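Local coordinates for protein 2-oxo-1,2-dihydroquinoline 8-monooxygenase, oxygenase component (Pseudomonas putida, PDB 1Z02) that probably hydroxylates 2-oxo-1,2-dihydroquinoline at carbon 8 as a Rieske-type monooxygenase, using a [2Fe-2S] cluster and a mononuclear iron, at residues Asp156-Asp159 with Glu160-Pro163. Sequence-based numbering, arbitrary orientation.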
loop_
_atom_site.group_PDB
_atom_site.type_symbol
_atom_site.label_atom_id
_atom_site.label_comp_id
_atom_site.label_asym_id
_atom_site.label_seq_id
_atom_site.Cartn_x
_atom_site.Cartn_y
_atom_site.Cartn_z
ATOM N N ASP A 156 12.243 27.557 11.705
ATOM C CA ASP A 156 13.160 28.572 12.219
ATOM C C ASP A 156 13.743 29.587 11.225
ATOM O O ASP A 156 14.619 30.375 11.589
ATOM C CB ASP A 156 14.308 27.892 12.977
ATOM C CG ASP A 156 15.115 26.939 12.101
ATOM O OD1 ASP A 156 16.066 26.310 12.627
ATOM O OD2 ASP A 156 14.802 26.817 10.896
ATOM N N PHE A 157 13.273 29.578 9.980
ATOM C CA PHE A 157 13.777 30.533 8.990
ATOM C C PHE A 157 13.220 31.921 9.335
ATOM O O PHE A 157 12.009 32.140 9.305
ATOM C CB PHE A 157 13.341 30.111 7.585
ATOM C CG PHE A 157 14.084 30.816 6.479
ATOM C CD1 PHE A 157 15.300 30.325 6.012
ATOM C CD2 PHE A 157 13.572 31.978 5.917
ATOM C CE1 PHE A 157 16.000 30.986 4.996
ATOM C CE2 PHE A 157 14.264 32.646 4.903
ATOM C CZ PHE A 157 15.477 32.146 4.443
ATOM N N PRO A 158 14.106 32.883 9.653
ATOM C CA PRO A 158 13.721 34.256 10.019
ATOM C C PRO A 158 12.908 35.024 8.986
ATOM O O PRO A 158 13.209 34.976 7.797
ATOM C CB PRO A 158 15.062 34.955 10.264
ATOM C CG PRO A 158 16.007 33.857 10.537
ATOM C CD PRO A 158 15.571 32.757 9.596
ATOM N N ASP A 159 11.900 35.755 9.457
ATOM C CA ASP A 159 11.059 36.568 8.588
ATOM C C ASP A 159 11.927 37.561 7.814
ATOM O O ASP A 159 11.728 37.770 6.618
ATOM C CB ASP A 159 10.025 37.352 9.414
ATOM C CG ASP A 159 8.914 36.472 9.963
ATOM O OD1 ASP A 159 8.034 37.003 10.673
ATOM O OD2 ASP A 159 8.913 35.257 9.687
ATOM N N GLU A 160 12.892 38.165 8.501
ATOM C CA GLU A 160 13.766 39.155 7.879
ATOM C C GLU A 160 14.613 38.602 6.731
ATOM O O GLU A 160 15.117 39.360 5.911
ATOM C CB GLU A 160 14.686 39.791 8.931
ATOM C CG GLU A 160 15.682 38.837 9.551
ATOM C CD GLU A 160 16.722 39.557 10.392
ATOM O OE1 GLU A 160 17.421 40.447 9.848
ATOM O OE2 GLU A 160 16.836 39.229 11.593
ATOM N N ASP A 161 14.769 37.285 6.675
ATOM C CA ASP A 161 15.573 36.657 5.631
ATOM C C ASP A 161 14.783 36.240 4.393
ATOM O O ASP A 161 15.368 35.793 3.406
ATOM C CB ASP A 161 16.298 35.433 6.200
ATOM C CG ASP A 161 17.396 35.803 7.190
ATOM O OD1 ASP A 161 18.042 34.878 7.729
ATOM O OD2 ASP A 161 17.615 37.013 7.416
ATOM N N VAL A 162 13.459 36.369 4.441
ATOM C CA VAL A 162 12.629 35.990 3.298
ATOM C C VAL A 162 12.904 36.897 2.099
ATOM O O VAL A 162 12.703 38.113 2.160
ATOM C CB VAL A 162 11.128 36.030 3.647
ATOM C CG1 VAL A 162 10.297 35.611 2.431
ATOM C CG2 VAL A 162 10.853 35.098 4.825
ATOM N N PRO A 163 13.369 36.301 0.988
ATOM C CA PRO A 163 13.697 37.010 -0.252
ATOM C C PRO A 163 12.486 37.355 -1.113
ATOM O O PRO A 163 11.400 36.811 -0.920
ATOM C CB PRO A 163 14.629 36.031 -0.950
ATOM C CG PRO A 163 13.967 34.719 -0.640
ATOM C CD PRO A 163 13.640 34.855 0.847
HETATM O O HOH W 1 11.896 39.512 4.223
#
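The carbonyl oxygen O of D159 is gripped twice: V162 N donates to it at 3.1 Å with an N-H...O angle of 163°, and a water donates to it at 3.0 Å. The same water donates to V162 O at 2.6 Å, bridging the carbonyls of D159 and V162, three residues apart. One residue earlier, D161 N reaches P158 O at 3.0 Å, less straight at 148°. Two successive i to i+3 bonds define a single turn of 3-10 helix in the loop between strands 147-152 and 196-206.

F157 brings the edge of its ring, through CE2 and CZ, against this turn. With its CG anti to the backbone N (chi1 -165°), the ring sends CE2 to within 3.7 Å of D161 CB, while D161 O and V162 N lie at the ring edge, near its plane. CG2 of V162 adds a looser apolar touch, and F151 of strand 147-152 meets both F157 and V162. Were the ring replaced by an alanine, a gap would probably open beside D161 CB, and F151 would lose an aromatic neighbour. D161 and P158 are both exposed, and the carboxylate crosses obliquely against the pyrrolidine, with D161 OD1 3.6 Å from P158 CG, a van der Waals contact. D159 turns its carboxylate elsewhere, to a salt bridge with R153.

P158 O, D159 O and V162 O are thus met by backbone amides or the water, which set the backbone of an acidic surface turn, whereas the D159 to R153 salt bridge and the contacts of F157 and V162 with F151 join it to the segment around strand 147-152.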